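Local coordinates for putative chromatin binding protein (Chaetomium thermophilum, PDB 6QP0) that binds and probably hydrolyses ATP in a tRNA-dependent manner through its P-loop NTPase domain, supporting the tRNA modification carried out by Elongator, at residues S131-Y143 with L211-D225. Residues are numbered along the deposited sequence; the frame is centred on the assembly and turned at random.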
ATOM      1  N   SER A 131       1.998  -1.122   0.713  1.00 36.45           N
ATOM      2  CA  SER A 131       2.355  -1.247   2.118  1.00 37.51           C
ATOM      3  C   SER A 131       1.101  -1.042   2.952  1.00 35.93           C
ATOM      4  O   SER A 131       0.090  -0.526   2.466  1.00 36.96           O
ATOM      5  CB  SER A 131       3.441  -0.244   2.518  1.00 39.09           C
ATOM      6  OG  SER A 131       3.781  -0.387   3.886  1.00 40.49           O
ATOM      7  N   LEU A 132       1.179  -1.457   4.218  1.00 30.58           N
ATOM      8  CA  LEU A 132       0.047  -1.297   5.126  1.00 30.87           C
ATOM      9  C   LEU A 132      -0.512   0.120   5.056  1.00 31.76           C
ATOM     10  O   LEU A 132      -1.726   0.316   4.940  1.00 30.50           O
ATOM     11  CB  LEU A 132       0.471  -1.647   6.553  1.00 31.39           C
ATOM     12  CG  LEU A 132       0.832  -3.115   6.798  1.00 32.32           C
ATOM     13  CD1 LEU A 132       1.594  -3.275   8.106  1.00 32.87           C
ATOM     14  CD2 LEU A 132      -0.418  -3.989   6.809  1.00 33.18           C
ATOM     15  N   ASN A 133       0.367   1.121   5.107  1.00 35.24           N
ATOM     16  CA  ASN A 133      -0.023   2.526   4.984  1.00 36.64           C
ATOM     17  C   ASN A 133      -1.289   2.810   5.788  1.00 38.08           C
ATOM     18  O   ASN A 133      -2.251   3.409   5.304  1.00 37.59           O
ATOM     19  CB  ASN A 133      -0.208   2.906   3.514  1.00 36.87           C
ATOM     20  CG  ASN A 133       1.077   2.777   2.710  1.00 36.85           C
ATOM     21  OD1 ASN A 133       2.171   3.001   3.229  1.00 35.51           O
ATOM     22  ND2 ASN A 133       0.949   2.416   1.437  1.00 35.85           N
ATOM     23  N   TYR A 134      -1.270   2.378   7.047  1.00 38.47           N
ATOM     24  CA  TYR A 134      -2.474   2.280   7.857  1.00 36.58           C
ATOM     25  C   TYR A 134      -2.715   3.482   8.759  1.00 36.99           C
ATOM     26  O   TYR A 134      -3.691   3.478   9.517  1.00 38.79           O
ATOM     27  CB  TYR A 134      -2.415   1.011   8.719  1.00 36.35           C
ATOM     28  CG  TYR A 134      -1.384   1.074   9.826  1.00 36.98           C
ATOM     29  CD1 TYR A 134      -0.068   0.689   9.604  1.00 37.42           C
ATOM     30  CD2 TYR A 134      -1.731   1.516  11.096  1.00 36.65           C
ATOM     31  CE1 TYR A 134       0.873   0.747  10.615  1.00 37.46           C
ATOM     32  CE2 TYR A 134      -0.800   1.576  12.110  1.00 38.64           C
ATOM     33  CZ  TYR A 134       0.500   1.192  11.867  1.00 38.65           C
ATOM     34  OH  TYR A 134       1.423   1.253  12.884  1.00 39.59           O
ATOM     35  N   ILE A 135      -1.865   4.501   8.706  1.00 37.72           N
ATOM     36  CA  ILE A 135      -1.984   5.665   9.577  1.00 38.32           C
ATOM     37  C   ILE A 135      -2.427   6.854   8.738  1.00 38.17           C
ATOM     38  O   ILE A 135      -1.851   7.124   7.677  1.00 36.58           O
ATOM     39  CB  ILE A 135      -0.664   5.967  10.306  1.00 40.80           C
ATOM     40  CG1 ILE A 135      -0.150   4.713  11.018  1.00 41.16           C
ATOM     41  CG2 ILE A 135      -0.863   7.100  11.305  1.00 43.24           C
ATOM     42  CD1 ILE A 135       1.236   4.862  11.608  1.00 40.91           C
ATOM     43  N   LYS A 136      -3.455   7.565   9.215  1.00 41.74           N
ATOM     44  CA  LYS A 136      -3.937   8.744   8.504  1.00 40.75           C
ATOM     45  C   LYS A 136      -2.835   9.785   8.357  1.00 37.98           C
ATOM     46  O   LYS A 136      -2.675  10.384   7.287  1.00 37.69           O
ATOM     47  CB  LYS A 136      -5.144   9.337   9.233  1.00 42.35           C
ATOM     48  CG  LYS A 136      -6.371   8.441   9.217  1.00 44.43           C
ATOM     49  CD  LYS A 136      -7.511   9.030  10.032  1.00 46.17           C
ATOM     50  CE  LYS A 136      -8.717   8.098  10.048  1.00 46.84           C
ATOM     51  NZ  LYS A 136      -9.855   8.656  10.832  1.00 46.54           N
ATOM     52  N   GLY A 137      -2.068  10.018   9.423  1.00 37.91           N
ATOM     53  CA  GLY A 137      -0.957  10.950   9.327  1.00 38.68           C
ATOM     54  C   GLY A 137       0.038  10.551   8.255  1.00 38.55           C
ATOM     55  O   GLY A 137       0.459  11.375   7.440  1.00 40.31           O
ATOM     56  N   TRP A 138       0.430   9.275   8.243  1.00 31.81           N
ATOM     57  CA  TRP A 138       1.337   8.793   7.208  1.00 30.50           C
ATOM     58  C   TRP A 138       0.723   8.974   5.826  1.00 30.25           C
ATOM     59  O   TRP A 138       1.379   9.468   4.901  1.00 31.30           O
ATOM     60  CB  TRP A 138       1.692   7.329   7.470  1.00 30.12           C
ATOM     61  CG  TRP A 138       2.381   6.649   6.331  1.00 29.54           C
ATOM     62  CD1 TRP A 138       1.963   5.530   5.676  1.00 29.61           C
ATOM     63  CD2 TRP A 138       3.608   7.045   5.705  1.00 29.37           C
ATOM     64  NE1 TRP A 138       2.854   5.198   4.686  1.00 29.32           N
ATOM     65  CE2 TRP A 138       3.873   6.113   4.682  1.00 28.97           C
ATOM     66  CE3 TRP A 138       4.510   8.093   5.913  1.00 29.67           C
ATOM     67  CZ2 TRP A 138       4.999   6.198   3.867  1.00 28.83           C
ATOM     68  CZ3 TRP A 138       5.629   8.176   5.103  1.00 29.51           C
ATOM     69  CH2 TRP A 138       5.864   7.235   4.093  1.00 29.07           C
ATOM     70  N   ARG A 139      -0.547   8.591   5.669  1.00 30.28           N
ATOM     71  CA  ARG A 139      -1.229   8.816   4.399  1.00 30.76           C
ATOM     72  C   ARG A 139      -1.300  10.301   4.068  1.00 31.69           C
ATOM     73  O   ARG A 139      -1.331  10.674   2.890  1.00 31.09           O
ATOM     74  CB  ARG A 139      -2.632   8.208   4.431  1.00 30.40           C
ATOM     75  CG  ARG A 139      -2.661   6.680   4.396  1.00 30.03           C
ATOM     76  CD  ARG A 139      -4.055   6.145   4.050  1.00 30.30           C
ATOM     77  NE  ARG A 139      -5.054   6.485   5.062  1.00 30.79           N
ATOM     78  CZ  ARG A 139      -5.425   5.686   6.061  1.00 31.02           C
ATOM     79  NH1 ARG A 139      -4.889   4.480   6.200  1.00 30.84           N
ATOM     80  NH2 ARG A 139      -6.342   6.096   6.926  1.00 31.61           N
ATOM     81  N   TYR A 140      -1.323  11.164   5.089  1.00 34.80           N
ATOM     82  CA  TYR A 140      -1.311  12.600   4.839  1.00 37.48           C
ATOM     83  C   TYR A 140       0.059  13.060   4.358  1.00 37.74           C
ATOM     84  O   TYR A 140       0.156  13.940   3.493  1.00 35.77           O
ATOM     85  CB  TYR A 140      -1.718  13.362   6.099  1.00 38.07           C
ATOM     86  CG  TYR A 140      -1.615  14.863   5.950  1.00 39.98           C
ATOM     87  CD1 TYR A 140      -2.625  15.588   5.334  1.00 41.34           C
ATOM     88  CD2 TYR A 140      -0.505  15.557   6.421  1.00 40.43           C
ATOM     89  CE1 TYR A 140      -2.536  16.959   5.191  1.00 42.55           C
ATOM     90  CE2 TYR A 140      -0.408  16.928   6.284  1.00 41.15           C
ATOM     91  CZ  TYR A 140      -1.427  17.624   5.667  1.00 43.10           C
ATOM     92  OH  TYR A 140      -1.339  18.990   5.524  1.00 44.77           O
ATOM     93  N   GLN A 141       1.132  12.482   4.909  1.00 39.43           N
ATOM     94  CA  GLN A 141       2.470  12.793   4.419  1.00 41.70           C
ATOM     95  C   GLN A 141       2.599  12.429   2.946  1.00 39.73           C
ATOM     96  O   GLN A 141       3.105  13.217   2.138  1.00 41.64           O
ATOM     97  CB  GLN A 141       3.525  12.050   5.241  1.00 44.03           C
ATOM     98  CG  GLN A 141       3.526  12.358   6.731  1.00 46.27           C
ATOM     99  CD  GLN A 141       4.613  11.598   7.477  1.00 48.50           C
ATOM    100  OE1 GLN A 141       5.689  11.342   6.935  1.00 50.63           O
ATOM    101  NE2 GLN A 141       4.331  11.225   8.721  1.00 49.55           N
ATOM    102  N   LEU A 142       2.139  11.229   2.577  1.00 33.11           N
ATOM    103  CA  LEU A 142       2.210  10.800   1.185  1.00 30.74           C
ATOM    104  C   LEU A 142       1.384  11.712   0.291  1.00 31.56           C
ATOM    105  O   LEU A 142       1.795  12.039  -0.829  1.00 32.02           O
ATOM    106  CB  LEU A 142       1.734   9.354   1.062  1.00 30.08           C
ATOM    107  CG  LEU A 142       2.607   8.313   1.763  1.00 29.49           C
ATOM    108  CD1 LEU A 142       1.904   6.970   1.839  1.00 29.17           C
ATOM    109  CD2 LEU A 142       3.937   8.174   1.040  1.00 29.41           C
ATOM    110  N   TYR A 143       0.209  12.127   0.765  1.00 34.47           N
ATOM    111  CA  TYR A 143      -0.597  13.089   0.022  1.00 36.67           C
ATOM    112  C   TYR A 143       0.195  14.365  -0.241  1.00 35.40           C
ATOM    113  O   TYR A 143       0.281  14.833  -1.381  1.00 36.38           O
ATOM    114  CB  TYR A 143      -1.886  13.380   0.798  1.00 38.13           C
ATOM    115  CG  TYR A 143      -2.656  14.598   0.341  1.00 38.43           C
ATOM    116  CD1 TYR A 143      -3.464  14.554  -0.787  1.00 39.69           C
ATOM    117  CD2 TYR A 143      -2.591  15.788   1.054  1.00 39.91           C
ATOM    118  CE1 TYR A 143      -4.175  15.669  -1.200  1.00 41.08           C
ATOM    119  CE2 TYR A 143      -3.296  16.905   0.650  1.00 42.14           C
ATOM    120  CZ  TYR A 143      -4.086  16.841  -0.476  1.00 42.93           C
ATOM    121  OH  TYR A 143      -4.789  17.954  -0.878  1.00 45.39           O
ATOM    122  N   LEU A 211      -1.606  -4.997  14.851  1.00 49.41           N
ATOM    123  CA  LEU A 211      -1.657  -4.195  13.633  1.00 46.62           C
ATOM    124  C   LEU A 211      -3.099  -3.930  13.210  1.00 44.81           C
ATOM    125  O   LEU A 211      -3.470  -2.790  12.909  1.00 43.37           O
ATOM    126  CB  LEU A 211      -0.893  -4.889  12.504  1.00 44.61           C
ATOM    127  CG  LEU A 211       0.514  -4.371  12.207  1.00 41.94           C
ATOM    128  CD1 LEU A 211       1.176  -5.237  11.150  1.00 40.96           C
ATOM    129  CD2 LEU A 211       0.482  -2.915  11.761  1.00 39.46           C
ATOM    130  N   VAL A 212      -3.927  -4.978  13.169  1.00 44.91           N
ATOM    131  CA  VAL A 212      -5.326  -4.794  12.795  1.00 43.28           C
ATOM    132  C   VAL A 212      -6.007  -3.823  13.751  1.00 43.36           C
ATOM    133  O   VAL A 212      -6.723  -2.908  13.329  1.00 42.56           O
ATOM    134  CB  VAL A 212      -6.065  -6.144  12.768  1.00 45.10           C
ATOM    135  CG1 VAL A 212      -7.535  -5.914  12.445  1.00 45.56           C
ATOM    136  CG2 VAL A 212      -5.431  -7.090  11.773  1.00 44.54           C
ATOM    137  N   PHE A 213      -5.804  -4.019  15.058  1.00 45.66           N
ATOM    138  CA  PHE A 213      -6.458  -3.168  16.044  1.00 46.89           C
ATOM    139  C   PHE A 213      -6.187  -1.688  15.783  1.00 44.72           C
ATOM    140  O   PHE A 213      -7.093  -0.856  15.911  1.00 44.77           O
ATOM    141  CB  PHE A 213      -6.002  -3.548  17.456  1.00 49.81           C
ATOM    142  CG  PHE A 213      -6.261  -2.479  18.485  1.00 50.99           C
ATOM    143  CD1 PHE A 213      -7.494  -2.377  19.105  1.00 53.08           C
ATOM    144  CD2 PHE A 213      -5.270  -1.570  18.824  1.00 50.28           C
ATOM    145  CE1 PHE A 213      -7.734  -1.390  20.046  1.00 54.44           C
ATOM    146  CE2 PHE A 213      -5.507  -0.581  19.760  1.00 51.72           C
ATOM    147  CZ  PHE A 213      -6.739  -0.493  20.373  1.00 53.81           C
ATOM    148  N   ARG A 214      -4.950  -1.339  15.418  1.00 43.24           N
ATOM    149  CA  ARG A 214      -4.559   0.050  15.232  1.00 42.07           C
ATOM    150  C   ARG A 214      -4.621   0.500  13.772  1.00 40.49           C
ATOM    151  O   ARG A 214      -4.071   1.552  13.430  1.00 39.26           O
ATOM    152  CB  ARG A 214      -3.157   0.293  15.804  1.00 42.73           C
ATOM    153  CG  ARG A 214      -1.980  -0.224  14.976  1.00 41.60           C
ATOM    154  CD  ARG A 214      -0.668   0.196  15.639  1.00 42.80           C
ATOM    155  NE  ARG A 214       0.518  -0.228  14.900  1.00 41.87           N
ATOM    156  CZ  ARG A 214       1.062  -1.438  14.984  1.00 43.16           C
ATOM    157  NH1 ARG A 214       0.517  -2.359  15.772  1.00 44.68           N
ATOM    158  NH2 ARG A 214       2.144  -1.726  14.276  1.00 43.08           N
ATOM    159  N   TYR A 215      -5.289  -0.265  12.908  1.00 42.74           N
ATOM    160  CA  TYR A 215      -5.495   0.178  11.533  1.00 41.81           C
ATOM    161  C   TYR A 215      -6.516   1.308  11.509  1.00 42.24           C
ATOM    162  O   TYR A 215      -7.539   1.259  12.198  1.00 45.55           O
ATOM    163  CB  TYR A 215      -5.964  -0.980  10.649  1.00 41.90           C
ATOM    164  CG  TYR A 215      -6.170  -0.587   9.198  1.00 40.67           C
ATOM    165  CD1 TYR A 215      -5.145  -0.709   8.271  1.00 38.70           C
ATOM    166  CD2 TYR A 215      -7.391  -0.090   8.760  1.00 42.35           C
ATOM    167  CE1 TYR A 215      -5.325  -0.343   6.952  1.00 39.47           C
ATOM    168  CE2 TYR A 215      -7.584   0.275   7.442  1.00 41.74           C
ATOM    169  CZ  TYR A 215      -6.548   0.146   6.542  1.00 41.83           C
ATOM    170  OH  TYR A 215      -6.735   0.510   5.227  1.00 42.22           O
ATOM    171  N   GLU A 216      -6.225   2.338  10.723  1.00 37.85           N
ATOM    172  CA  GLU A 216      -7.069   3.521  10.623  1.00 37.45           C
ATOM    173  C   GLU A 216      -7.749   3.508   9.261  1.00 37.05           C
ATOM    174  O   GLU A 216      -7.087   3.673   8.230  1.00 36.84           O
ATOM    175  CB  GLU A 216      -6.246   4.792  10.818  1.00 36.35           C
ATOM    176  CG  GLU A 216      -5.455   4.811  12.112  1.00 38.00           C
ATOM    177  CD  GLU A 216      -4.710   6.113  12.313  1.00 36.81           C
ATOM    178  OE1 GLU A 216      -4.696   6.939  11.378  1.00 35.81           O
ATOM    179  OE2 GLU A 216      -4.144   6.313  13.407  1.00 38.15           O
ATOM    180  N   GLU A 217      -9.061   3.316   9.260  1.00 36.42           N
ATOM    181  CA  GLU A 217      -9.795   3.218   8.009  1.00 35.38           C
ATOM    182  C   GLU A 217      -9.625   4.499   7.202  1.00 34.88           C
ATOM    183  O   GLU A 217      -9.682   5.603   7.763  1.00 35.73           O
ATOM    184  CB  GLU A 217     -11.279   2.966   8.281  1.00 35.23           C
ATOM    185  CG  GLU A 217     -11.575   1.671   9.027  1.00 36.10           C
ATOM    186  CD  GLU A 217     -11.248   0.438   8.206  1.00 35.93           C
ATOM    187  OE1 GLU A 217     -10.879   0.593   7.023  1.00 34.58           O
ATOM    188  OE2 GLU A 217     -11.362  -0.686   8.742  1.00 37.46           O
ATOM    189  N   PRO A 218      -9.401   4.407   5.891  1.00 34.89           N
ATOM    190  CA  PRO A 218      -9.382   5.619   5.068  1.00 34.53           C
ATOM    191  C   PRO A 218     -10.715   6.352   5.144  1.00 35.09           C
ATOM    192  O   PRO A 218     -11.787   5.746   5.096  1.00 35.21           O
ATOM    193  CB  PRO A 218      -9.098   5.094   3.657  1.00 33.21           C
ATOM    194  CG  PRO A 218      -8.395   3.799   3.873  1.00 33.00           C
ATOM    195  CD  PRO A 218      -9.001   3.212   5.119  1.00 34.18           C
ATOM    196  N   ASN A 219     -10.631   7.675   5.268  1.00 34.63           N
ATOM    197  CA  ASN A 219     -11.808   8.520   5.433  1.00 34.21           C
ATOM    198  C   ASN A 219     -11.987   9.402   4.206  1.00 33.84           C
ATOM    199  O   ASN A 219     -11.256  10.392   4.042  1.00 32.40           O
ATOM    200  CB  ASN A 219     -11.665   9.379   6.693  1.00 34.30           C
ATOM    201  CG  ASN A 219     -12.944  10.090   7.059  1.00 34.46           C
ATOM    202  OD1 ASN A 219     -13.857  10.208   6.242  1.00 34.48           O
ATOM    203  ND2 ASN A 219     -13.019  10.574   8.293  1.00 35.75           N
ATOM    204  N   PRO A 220     -12.935   9.096   3.314  1.00 33.82           N
ATOM    205  CA  PRO A 220     -13.137   9.955   2.134  1.00 33.02           C
ATOM    206  C   PRO A 220     -13.582  11.367   2.473  1.00 33.47           C
ATOM    207  O   PRO A 220     -13.614  12.217   1.575  1.00 33.96           O
ATOM    208  CB  PRO A 220     -14.219   9.215   1.333  1.00 35.37           C
ATOM    209  CG  PRO A 220     -14.190   7.811   1.842  1.00 35.15           C
ATOM    210  CD  PRO A 220     -13.808   7.909   3.286  1.00 34.96           C
ATOM    211  N   MET A 221     -13.943  11.640   3.729  1.00 34.10           N
ATOM    212  CA  MET A 221     -14.249  13.007   4.127  1.00 35.33           C
ATOM    213  C   MET A 221     -12.999  13.879   4.112  1.00 35.43           C
ATOM    214  O   MET A 221     -13.098  15.101   3.955  1.00 37.97           O
ATOM    215  CB  MET A 221     -14.882  13.019   5.519  1.00 36.28           C
ATOM    216  CG  MET A 221     -16.130  12.153   5.646  1.00 36.54           C
ATOM    217  SD  MET A 221     -17.560  12.840   4.789  1.00 37.51           S
ATOM    218  CE  MET A 221     -17.999  14.184   5.885  1.00 39.34           C
ATOM    219  N   THR A 222     -11.825  13.274   4.272  1.00 34.44           N
ATOM    220  CA  THR A 222     -10.569  14.009   4.278  1.00 34.64           C
ATOM    221  C   THR A 222      -9.951  14.006   2.886  1.00 34.96           C
ATOM    222  O   THR A 222     -10.043  13.017   2.153  1.00 33.10           O
ATOM    223  CB  THR A 222      -9.589  13.401   5.282  1.00 34.15           C
ATOM    224  OG1 THR A 222      -9.270  12.060   4.892  1.00 32.73           O
ATOM    225  CG2 THR A 222     -10.193  13.395   6.680  1.00 35.12           C
ATOM    226  N   ARG A 223      -9.310  15.123   2.534  1.00 43.68           N
ATOM    227  CA  ARG A 223      -8.746  15.281   1.201  1.00 46.49           C
ATOM    228  C   ARG A 223      -7.552  14.371   0.954  1.00 43.15           C
ATOM    229  O   ARG A 223      -7.264  14.057  -0.206  1.00 42.93           O
ATOM    230  CB  ARG A 223      -8.334  16.738   0.981  1.00 52.97           C
ATOM    231  CG  ARG A 223      -7.282  17.234   1.957  1.00 55.37           C
ATOM    232  CD  ARG A 223      -7.037  18.726   1.813  1.00 59.71           C
ATOM    233  NE  ARG A 223      -5.974  19.183   2.702  1.00 62.94           N
ATOM    234  CZ  ARG A 223      -6.128  19.405   4.005  1.00 65.01           C
ATOM    235  NH1 ARG A 223      -5.101  19.818   4.732  1.00 66.26           N
ATOM    236  NH2 ARG A 223      -7.307  19.210   4.582  1.00 64.80           N
ATOM    237  N   TRP A 224      -6.851  13.941   2.001  1.00 38.73           N
ATOM    238  CA  TRP A 224      -5.672  13.108   1.815  1.00 36.18           C
ATOM    239  C   TRP A 224      -6.001  11.629   1.689  1.00 34.70           C
ATOM    240  O   TRP A 224      -5.156  10.858   1.218  1.00 33.89           O
ATOM    241  CB  TRP A 224      -4.680  13.316   2.967  1.00 36.75           C
ATOM    242  CG  TRP A 224      -5.245  13.028   4.318  1.00 36.92           C
ATOM    243  CD1 TRP A 224      -5.280  11.821   4.952  1.00 36.61           C
ATOM    244  CD2 TRP A 224      -5.849  13.969   5.212  1.00 38.50           C
ATOM    245  NE1 TRP A 224      -5.874  11.951   6.183  1.00 37.98           N
ATOM    246  CE2 TRP A 224      -6.232  13.260   6.367  1.00 38.94           C
ATOM    247  CE3 TRP A 224      -6.106  15.341   5.147  1.00 41.33           C
ATOM    248  CZ2 TRP A 224      -6.857  13.876   7.449  1.00 40.97           C
ATOM    249  CZ3 TRP A 224      -6.727  15.952   6.221  1.00 43.72           C
ATOM    250  CH2 TRP A 224      -7.095  15.221   7.357  1.00 43.04           C
ATOM    251  N   ASP A 225      -7.199  11.212   2.089  1.00 35.67           N
ATOM    252  CA  ASP A 225      -7.650   9.845   1.871  1.00 34.91           C
ATOM    253  C   ASP A 225      -8.528   9.709   0.634  1.00 34.13           C
ATOM    254  O   ASP A 225      -8.941   8.593   0.304  1.00 34.65           O
ATOM    255  CB  ASP A 225      -8.407   9.328   3.098  1.00 35.89           C
ATOM    256  CG  ASP A 225      -7.478   8.923   4.226  1.00 35.97           C
ATOM    257  OD1 ASP A 225      -6.270   8.732   3.968  1.00 35.76           O
ATOM    258  OD2 ASP A 225      -7.958   8.785   5.370  1.00 36.60           O
TER
HETATM  259  O   HOH W   1     -10.108  10.720   9.246  1.00 24.01           O
HETATM  260  O   HOH W   2      -2.715   9.278   0.665  1.00 38.82           O
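Arg139 reaches from the first turn of helix 136-148 into the loop that runs on from helix 205-213, and it makes three of the hydrogen bonds across the contact. Arg139 NH1 and NH2 grip one atom end-on, Glu216 O, at 3.1 and 2.9 Å, while its NE makes a salt bridge to Asp225 OD1 at 2.8 Å, meeting that oxygen from above the carboxylate plane. The bend at chi3 (-64°) turns the guanidinium so that these partners sit at its edge and Pro218 CG lies over the centre of one face. NH1 also bonds Asn133 O. A leucine here would probably leave the buried Asp225 carboxylate without its cation and Glu216 O without either donor. Glu216 in turn sends its own side chain back to the helix start, where Lys136 N donates an almost straight hydrogen bond (175°) to Glu216 OE1 at 2.6 Å, from above the carboxylate plane, and Glu216 N bonds Tyr134 O. At the other end, Arg214 NE donates to Tyr134 OH at 2.7 Å, a hydroxyl that also bonds Glu106; Arg214 NH2 bonds Tyr88 O.

In this P-loop NTPase domain the 131-143 segment follows strand 125-130 of the parallel sheet; Asp130, the strand's last residue, belongs to the magnesium site. Leu132 lies beside the ADP-binding Lys15.

Apolar packing fills both ends. Leu211 CD2 sits over the Tyr134 ring, and its CD1 meets Leu132 CD1 at 3.6 Å. Farther along, the edge of Tyr140 points at the six-membered ring of Trp224 in an offset T-shaped pair, planes 89° apart. Tyr140 CB lies over the indole's five-membered ring, and Trp224 CA rests on the Tyr143 face.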